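Argonaute protein (Marinitoga piezophila, PDB 5I4A) uses short guide RNAs with a 5'-hydroxyl end to bind complementary single-stranded DNA or RNA targets and cleave them, preferring manganese for DNA cleavage. Local coordinates at residues N7-I11 and E143-L149; N548-N552 and Y569-P573. All coordinates share one frame. Residue numbers count along the deposited sequence, not the author numbering.

Both contacts are largely buried, but they hold different elements. Contact 1 is strand on strand: 7-11 of the N-terminal domain lies along the linker L1 strand, joined mainly by backbone hydrogen bonds, with a salt bridge at its exposed end; 673 Å² is covered. Contact 2 lies within the PIWI domain, nearer the centre of the chain, and sets a loop against 569-573, which contributes only side chains, those of Ile570 and Tyr572, covering 215 Å². Their centres are 14 Å apart and they meet directly: Asn7 OD1 is 2.8 Å from Asn552 N and Asn7 ND2 3.0 Å from Asn550 O, probable hydrogen bonds between the PAZ and PIWI lobes.

Contact 1: N7-I11 and E143-L149; sequences NLYKI and EYYLSIL
Residues 7-11 run against the extended strand 143-149 at 141° between the N-to-C directions of 8-10 and 143-149, whose axes approach to 4.3 Å. Lys10 faces Tyr145 as an antiparallel non-hydrogen-bonded pair, CA to CA 4.5 Å. Around it, Ile11 N donates to Tyr144 O (2.9 Å) and Leu146 N to Tyr9 O (2.8 Å); further along, Ile148 N donates to Asn7 O (3.1 Å). The short, weakly bonded strand 8-10 thus joins the N-terminal domain to the large antiparallel sheet that runs through linker L1, where strand 127-140 flanks 143-156 too. On one face, the Tyr145 ring (chi1 m) packs beside Lys10, CD2 3.7 Å from Lys10 CA and CE2 3.9 Å from Lys10 CB, while Leu8 CD2 fits between Tyr145 CB (4.3 Å) and Ser147 CB (3.9 Å). Lys10, t through chi3 and p at chi4, stretches past this ring to a very short salt bridge, NZ to Glu143 OE1 2.4 Å. On the other face, Ile11 CD1 fills the notch between Tyr144 CB (4.0 Å) and Leu146 CB (4.2 Å), and Tyr9 CD2 rests on Ile148 CD1 (3.6 Å). A water bridges Ile11 O (2.8 Å) and Tyr144 N (2.9 Å).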
ATOM      1  N   ASN A   7      -8.085 -12.064  14.997  1.00 34.56           N
ATOM      2  CA  ASN A   7      -7.113 -11.689  16.022  1.00 33.80           C
ATOM      3  C   ASN A   7      -7.548 -10.472  16.831  1.00 34.46           C
ATOM      4  O   ASN A   7      -6.718  -9.652  17.228  1.00 37.64           O
ATOM      5  CB  ASN A   7      -5.751 -11.455  15.370  1.00 31.28           C
ATOM      6  CG  ASN A   7      -5.741 -10.256  14.439  1.00 27.55           C
ATOM      7  OD1 ASN A   7      -6.785  -9.816  13.962  1.00 31.65           O
ATOM      8  ND2 ASN A   7      -4.552  -9.722  14.176  1.00 27.35           N
ATOM      9  N   LEU A   8      -8.844 -10.336  17.091  1.00 33.33           N
ATOM     10  CA  LEU A   8      -9.391  -9.204  17.822  1.00 35.04           C
ATOM     11  C   LEU A   8      -9.654  -9.597  19.269  1.00 32.36           C
ATOM     12  O   LEU A   8     -10.103 -10.714  19.550  1.00 31.13           O
ATOM     13  CB  LEU A   8     -10.681  -8.710  17.166  1.00 34.63           C
ATOM     14  CG  LEU A   8     -10.484  -8.107  15.776  1.00 38.26           C
ATOM     15  CD1 LEU A   8     -11.819  -7.841  15.099  1.00 36.51           C
ATOM     16  CD2 LEU A   8      -9.671  -6.830  15.888  1.00 37.38           C
ATOM     17  N   TYR A   9      -9.368  -8.677  20.185  1.00 32.74           N
ATOM     18  CA  TYR A   9      -9.519  -8.925  21.610  1.00 37.77           C
ATOM     19  C   TYR A   9     -10.238  -7.751  22.253  1.00 36.00           C
ATOM     20  O   TYR A   9      -9.821  -6.599  22.096  1.00 29.61           O
ATOM     21  CB  TYR A   9      -8.159  -9.167  22.270  1.00 35.43           C
ATOM     22  CG  TYR A   9      -7.492 -10.430  21.776  1.00 40.92           C
ATOM     23  CD1 TYR A   9      -7.790 -11.661  22.346  1.00 41.67           C
ATOM     24  CD2 TYR A   9      -6.585 -10.397  20.726  1.00 37.23           C
ATOM     25  CE1 TYR A   9      -7.193 -12.822  21.894  1.00 37.92           C
ATOM     26  CE2 TYR A   9      -5.981 -11.553  20.268  1.00 41.26           C
ATOM     27  CZ  TYR A   9      -6.289 -12.762  20.855  1.00 41.65           C
ATOM     28  OH  TYR A   9      -5.695 -13.918  20.404  1.00 47.92           O
ATOM     29  N   LYS A  10     -11.312  -8.051  22.976  1.00 36.28           N
ATOM     30  CA  LYS A  10     -12.156  -7.012  23.546  1.00 39.39           C
ATOM     31  C   LYS A  10     -11.451  -6.331  24.712  1.00 39.83           C
ATOM     32  O   LYS A  10     -10.904  -6.995  25.598  1.00 40.84           O
ATOM     33  CB  LYS A  10     -13.484  -7.611  24.003  1.00 38.00           C
ATOM     34  CG  LYS A  10     -14.553  -6.593  24.343  1.00 44.31           C
ATOM     35  CD  LYS A  10     -15.885  -7.284  24.607  1.00 46.37           C
ATOM     36  CE  LYS A  10     -16.947  -6.294  25.051  1.00 51.29           C
ATOM     37  NZ  LYS A  10     -17.204  -5.259  24.014  1.00 58.59           N
ATOM     38  N   ILE A  11     -11.465  -5.004  24.709  1.00 34.89           N
ATOM     39  CA  ILE A  11     -10.857  -4.209  25.768  1.00 40.39           C
ATOM     40  C   ILE A  11     -11.904  -3.969  26.846  1.00 42.00           C
ATOM     41  O   ILE A  11     -12.973  -3.412  26.573  1.00 42.60           O
ATOM     42  CB  ILE A  11     -10.308  -2.885  25.218  1.00 36.65           C
ATOM     43  CG1 ILE A  11      -9.074  -3.157  24.352  1.00 43.96           C
ATOM     44  CG2 ILE A  11      -9.989  -1.921  26.355  1.00 35.64           C
ATOM     45  CD1 ILE A  11      -8.800  -2.093  23.318  1.00 50.15           C
ATOM     46  N   GLU A 143     -17.730  -0.775  20.721  1.00 41.29           N
ATOM     47  CA  GLU A 143     -16.794  -1.364  21.666  1.00 41.30           C
ATOM     48  C   GLU A 143     -15.382  -1.261  21.109  1.00 41.18           C
ATOM     49  O   GLU A 143     -15.176  -1.122  19.901  1.00 39.42           O
ATOM     50  CB  GLU A 143     -17.150  -2.828  21.958  1.00 41.61           C
ATOM     51  CG  GLU A 143     -18.528  -3.016  22.576  1.00 46.22           C
ATOM     52  CD  GLU A 143     -18.561  -2.673  24.056  1.00 70.78           C
ATOM     53  OE1 GLU A 143     -17.584  -2.996  24.765  1.00 68.34           O
ATOM     54  OE2 GLU A 143     -19.562  -2.079  24.509  1.00 80.58           O
ATOM     55  N   TYR A 144     -14.405  -1.322  22.008  1.00 42.04           N
ATOM     56  CA  TYR A 144     -13.001  -1.181  21.645  1.00 38.85           C
ATOM     57  C   TYR A 144     -12.325  -2.543  21.632  1.00 38.00           C
ATOM     58  O   TYR A 144     -12.507  -3.346  22.555  1.00 43.92           O
ATOM     59  CB  TYR A 144     -12.279  -0.240  22.608  1.00 36.09           C
ATOM     60  CG  TYR A 144     -12.525   1.215  22.300  1.00 34.05           C
ATOM     61  CD1 TYR A 144     -11.717   1.897  21.400  1.00 33.90           C
ATOM     62  CD2 TYR A 144     -13.571   1.906  22.897  1.00 36.11           C
ATOM     63  CE1 TYR A 144     -11.938   3.227  21.106  1.00 36.74           C
ATOM     64  CE2 TYR A 144     -13.801   3.239  22.610  1.00 36.34           C
ATOM     65  CZ  TYR A 144     -12.980   3.893  21.715  1.00 34.94           C
ATOM     66  OH  TYR A 144     -13.200   5.220  21.422  1.00 38.01           O
ATOM     67  N   TYR A 145     -11.544  -2.796  20.586  1.00 29.15           N
ATOM     68  CA  TYR A 145     -10.859  -4.066  20.406  1.00 35.71           C
ATOM     69  C   TYR A 145      -9.379  -3.821  20.154  1.00 38.41           C
ATOM     70  O   TYR A 145      -8.937  -2.700  19.886  1.00 42.04           O
ATOM     71  CB  TYR A 145     -11.468  -4.874  19.253  1.00 35.09           C
ATOM     72  CG  TYR A 145     -12.892  -5.310  19.506  1.00 33.75           C
ATOM     73  CD1 TYR A 145     -13.960  -4.474  19.205  1.00 34.17           C
ATOM     74  CD2 TYR A 145     -13.170  -6.558  20.049  1.00 42.47           C
ATOM     75  CE1 TYR A 145     -15.264  -4.870  19.437  1.00 42.21           C
ATOM     76  CE2 TYR A 145     -14.471  -6.963  20.284  1.00 38.79           C
ATOM     77  CZ  TYR A 145     -15.514  -6.115  19.976  1.00 48.20           C
ATOM     78  OH  TYR A 145     -16.811  -6.513  20.208  1.00 51.46           O
ATOM     79  N   LEU A 146      -8.617  -4.906  20.233  1.00 43.00           N
ATOM     80  CA  LEU A 146      -7.166  -4.878  20.102  1.00 40.39           C
ATOM     81  C   LEU A 146      -6.759  -6.012  19.174  1.00 41.79           C
ATOM     82  O   LEU A 146      -6.905  -7.185  19.532  1.00 54.93           O
ATOM     83  CB  LEU A 146      -6.502  -5.031  21.468  1.00 48.33           C
ATOM     84  CG  LEU A 146      -5.061  -4.555  21.587  1.00 56.10           C
ATOM     85  CD1 LEU A 146      -5.033  -3.041  21.511  1.00 65.66           C
ATOM     86  CD2 LEU A 146      -4.417  -5.057  22.872  1.00 48.33           C
ATOM     87  N   SER A 147      -6.256  -5.675  17.989  1.00 31.91           N
ATOM     88  CA  SER A 147      -5.742  -6.687  17.080  1.00 31.15           C
ATOM     89  C   SER A 147      -4.291  -6.981  17.437  1.00 31.06           C
ATOM     90  O   SER A 147      -3.502  -6.061  17.671  1.00 31.81           O
ATOM     91  CB  SER A 147      -5.865  -6.254  15.618  1.00 36.98           C
ATOM     92  OG  SER A 147      -5.280  -4.983  15.386  1.00 30.69           O
ATOM     93  N   ILE A 148      -3.958  -8.266  17.506  1.00 29.73           N
ATOM     94  CA  ILE A 148      -2.629  -8.731  17.880  1.00 34.49           C
ATOM     95  C   ILE A 148      -2.140  -9.601  16.734  1.00 36.47           C
ATOM     96  O   ILE A 148      -2.583 -10.747  16.581  1.00 38.16           O
ATOM     97  CB  ILE A 148      -2.634  -9.508  19.201  1.00 36.11           C
ATOM     98  CG1 ILE A 148      -3.214  -8.654  20.332  1.00 34.71           C
ATOM     99  CG2 ILE A 148      -1.228  -9.956  19.557  1.00 35.36           C
ATOM    100  CD1 ILE A 148      -3.267  -9.377  21.673  1.00 31.46           C
ATOM    101  N   LEU A 149      -1.231  -9.065  15.921  1.00 38.12           N
ATOM    102  CA  LEU A 149      -0.734  -9.784  14.761  1.00 39.51           C
ATOM    103  C   LEU A 149       0.646 -10.344  15.062  1.00 43.62           C
ATOM    104  O   LEU A 149       1.619  -9.574  15.113  1.00 40.27           O
ATOM    105  CB  LEU A 149      -0.674  -8.867  13.544  1.00 39.33           C
ATOM    106  CG  LEU A 149      -0.159  -9.546  12.273  1.00 36.05           C
ATOM    107  CD1 LEU A 149      -1.208 -10.503  11.732  1.00 32.23           C
ATOM    108  CD2 LEU A 149       0.239  -8.519  11.227  1.00 44.04           C
TER
HETATM  109  O   HOH W   1     -14.662  -2.251  24.739  1.00 34.91           O

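Contact 2: N548-N552 and Y569-P573; sequences NTNIN and YIYYP
The loop 548-552 has no regular secondary structure and stands off from 569-573, which is strand through about Tyr571: the nearest CA pairs are Ile551 with Ile570 at 8.4 Å and Asn552 with Tyr572 at 9.1 Å, so side chains fill the gap. Asn548, at the loop's start, packs on a phosphate of the bound RNA. Thr549 (phi/psi -66/143, chi1 t) points toward the strand and sets CG2 4.3 Å from Ile570 CG2; its OG1 accepts a weak bond from Ile551 N (3.5 Å) and also binds Glu583. Asn550 turns its CA-to-CB bond away, and its ND2 is hydrogen-bonded to Lys134 and Ser147. Ile551 (-80/125, chi1 m, chi2 t) makes the closest apolar touch, CD1 against CD1 of Ile570 (chi1 m, chi2 t) at 3.6 Å. Its carbonyl carries the polar link: Tyr572 OH donates to Ile551 O at 2.7 Å. Tyr572 (chi1 m, chi2 79°) reaches across to do so, with the acceptor near the plane of its ring. Asn552, extended at -154/-163, follows with CA 3.6 Å from Tyr572 OH and OD1 3.7 Å from Tyr572 CE2, while ND2 binds Gln579 O. Within the RNase H-fold PIWI domain, this loop connects strands 539-546 and 560-565 of the mixed central sheet. Ile551 and Ile570 both touch Leu564 on strand 560-565 and Glu583 on strand 582-589, the two neighbours of strand 568-571, whose Tyr569 packs on helix 595-605.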
ATOM      1  N   ASN A 548      -3.560  -1.312   5.082  1.00 40.51           N
ATOM      2  CA  ASN A 548      -2.641  -1.799   6.102  1.00 44.55           C
ATOM      3  C   ASN A 548      -3.365  -2.238   7.371  1.00 35.24           C
ATOM      4  O   ASN A 548      -2.851  -2.046   8.475  1.00 48.06           O
ATOM      5  CB  ASN A 548      -1.606  -0.725   6.439  1.00 52.91           C
ATOM      6  CG  ASN A 548      -0.783  -0.307   5.238  1.00 64.49           C
ATOM      7  OD1 ASN A 548      -0.365  -1.145   4.438  1.00 76.69           O
ATOM      8  ND2 ASN A 548      -0.551   0.993   5.101  1.00 57.99           N
ATOM      9  N   THR A 549      -4.553  -2.824   7.240  1.00 41.46           N
ATOM     10  CA  THR A 549      -5.288  -3.244   8.425  1.00 33.73           C
ATOM     11  C   THR A 549      -4.544  -4.371   9.133  1.00 37.39           C
ATOM     12  O   THR A 549      -3.924  -5.232   8.496  1.00 34.11           O
ATOM     13  CB  THR A 549      -6.712  -3.684   8.072  1.00 41.55           C
ATOM     14  OG1 THR A 549      -7.433  -3.981   9.275  1.00 39.86           O
ATOM     15  CG2 THR A 549      -6.702  -4.915   7.194  1.00 38.84           C
ATOM     16  N   ASN A 550      -4.591  -4.345  10.461  1.00 31.36           N
ATOM     17  CA  ASN A 550      -3.906  -5.321  11.296  1.00 32.64           C
ATOM     18  C   ASN A 550      -4.785  -6.515  11.648  1.00 35.27           C
ATOM     19  O   ASN A 550      -4.309  -7.453  12.294  1.00 31.66           O
ATOM     20  CB  ASN A 550      -3.417  -4.643  12.581  1.00 31.20           C
ATOM     21  CG  ASN A 550      -2.278  -5.387  13.239  1.00 31.17           C
ATOM     22  OD1 ASN A 550      -1.293  -5.731  12.590  1.00 37.59           O
ATOM     23  ND2 ASN A 550      -2.409  -5.647  14.534  1.00 31.16           N
ATOM     24  N   ILE A 551      -6.049  -6.501  11.241  1.00 38.02           N
ATOM     25  CA  ILE A 551      -6.972  -7.585  11.558  1.00 35.20           C
ATOM     26  C   ILE A 551      -6.734  -8.737  10.594  1.00 38.95           C
ATOM     27  O   ILE A 551      -6.775  -8.559   9.370  1.00 33.81           O
ATOM     28  CB  ILE A 551      -8.426  -7.095  11.493  1.00 32.01           C
ATOM     29  CG1 ILE A 551      -8.646  -5.969  12.505  1.00 33.20           C
ATOM     30  CG2 ILE A 551      -9.391  -8.253  11.729  1.00 32.25           C
ATOM     31  CD1 ILE A 551      -9.937  -5.202  12.307  1.00 31.85           C
ATOM     32  N   ASN A 552      -6.487  -9.922  11.138  1.00 32.75           N
ATOM     33  CA  ASN A 552      -6.136 -11.063  10.306  1.00 39.07           C
ATOM     34  C   ASN A 552      -6.538 -12.339  11.039  1.00 42.76           C
ATOM     35  O   ASN A 552      -7.330 -12.302  11.986  1.00 38.47           O
ATOM     36  CB  ASN A 552      -4.641 -11.012   9.949  1.00 32.32           C
ATOM     37  CG  ASN A 552      -4.363 -11.496   8.545  1.00 32.44           C
ATOM     38  OD1 ASN A 552      -5.024 -12.408   8.051  1.00 38.89           O
ATOM     39  ND2 ASN A 552      -3.389 -10.879   7.888  1.00 35.73           N
ATOM     40  N   TYR A 569     -16.152  -3.111   6.985  1.00 30.28           N
ATOM     41  CA  TYR A 569     -15.886  -4.427   6.423  1.00 30.76           C
ATOM     42  C   TYR A 569     -14.395  -4.577   6.152  1.00 37.09           C
ATOM     43  O   TYR A 569     -13.647  -3.598   6.098  1.00 38.31           O
ATOM     44  CB  TYR A 569     -16.658  -4.664   5.115  1.00 38.46           C
ATOM     45  CG  TYR A 569     -18.158  -4.796   5.263  1.00 36.19           C
ATOM     46  CD1 TYR A 569     -18.941  -3.700   5.590  1.00 40.01           C
ATOM     47  CD2 TYR A 569     -18.792  -6.014   5.045  1.00 36.09           C
ATOM     48  CE1 TYR A 569     -20.312  -3.813   5.715  1.00 42.03           C
ATOM     49  CE2 TYR A 569     -20.166  -6.136   5.166  1.00 39.15           C
ATOM     50  CZ  TYR A 569     -20.919  -5.032   5.500  1.00 39.39           C
ATOM     51  OH  TYR A 569     -22.284  -5.147   5.620  1.00 39.85           O
ATOM     52  N   ILE A 570     -13.975  -5.827   5.975  1.00 33.40           N
ATOM     53  CA  ILE A 570     -12.617  -6.161   5.564  1.00 31.39           C
ATOM     54  C   ILE A 570     -12.707  -7.192   4.456  1.00 37.54           C
ATOM     55  O   ILE A 570     -13.387  -8.212   4.609  1.00 31.36           O
ATOM     56  CB  ILE A 570     -11.771  -6.722   6.722  1.00 40.04           C
ATOM     57  CG1 ILE A 570     -11.800  -5.793   7.925  1.00 44.26           C
ATOM     58  CG2 ILE A 570     -10.332  -6.947   6.275  1.00 44.04           C
ATOM     59  CD1 ILE A 570     -11.005  -6.324   9.084  1.00 52.84           C
ATOM     60  N   TYR A 571     -12.023  -6.938   3.346  1.00 35.97           N
ATOM     61  CA  TYR A 571     -11.860  -7.957   2.324  1.00 26.98           C
ATOM     62  C   TYR A 571     -10.391  -8.342   2.221  1.00 23.44           C
ATOM     63  O   TYR A 571      -9.494  -7.531   2.473  1.00 30.32           O
ATOM     64  CB  TYR A 571     -12.412  -7.504   0.963  1.00 33.45           C
ATOM     65  CG  TYR A 571     -11.595  -6.481   0.202  1.00 23.42           C
ATOM     66  CD1 TYR A 571     -10.504  -6.865  -0.571  1.00 27.84           C
ATOM     67  CD2 TYR A 571     -11.946  -5.138   0.214  1.00 24.93           C
ATOM     68  CE1 TYR A 571      -9.766  -5.935  -1.281  1.00 29.71           C
ATOM     69  CE2 TYR A 571     -11.216  -4.202  -0.497  1.00 34.16           C
ATOM     70  CZ  TYR A 571     -10.126  -4.605  -1.241  1.00 29.25           C
ATOM     71  OH  TYR A 571      -9.395  -3.679  -1.950  1.00 28.18           O
ATOM     72  N   TYR A 572     -10.162  -9.603   1.877  1.00 27.69           N
ATOM     73  CA  TYR A 572      -8.817 -10.143   1.696  1.00 24.79           C
ATOM     74  C   TYR A 572      -8.686 -10.561   0.240  1.00 33.78           C
ATOM     75  O   TYR A 572      -9.187 -11.632  -0.147  1.00 33.65           O
ATOM     76  CB  TYR A 572      -8.569 -11.324   2.634  1.00 34.79           C
ATOM     77  CG  TYR A 572      -8.604 -10.944   4.102  1.00 31.52           C
ATOM     78  CD1 TYR A 572      -9.811 -10.761   4.765  1.00 36.82           C
ATOM     79  CD2 TYR A 572      -7.429 -10.766   4.823  1.00 31.31           C
ATOM     80  CE1 TYR A 572      -9.849 -10.410   6.100  1.00 34.44           C
ATOM     81  CE2 TYR A 572      -7.455 -10.414   6.159  1.00 35.76           C
ATOM     82  CZ  TYR A 572      -8.669 -10.238   6.794  1.00 39.42           C
ATOM     83  OH  TYR A 572      -8.707  -9.889   8.125  1.00 39.90           O
ATOM     84  N   PRO A 573      -8.050  -9.753  -0.604  1.00 35.88           N
ATOM     85  CA  PRO A 573      -8.012 -10.062  -2.036  1.00 35.82           C
ATOM     86  C   PRO A 573      -7.142 -11.274  -2.324  1.00 45.19           C
ATOM     87  O   PRO A 573      -6.255 -11.640  -1.550  1.00 36.10           O
ATOM     88  CB  PRO A 573      -7.416  -8.793  -2.656  1.00 35.97           C
ATOM     89  CG  PRO A 573      -6.582  -8.207  -1.556  1.00 35.63           C
ATOM     90  CD  PRO A 573      -7.305  -8.524  -0.277  1.00 35.75           C
TER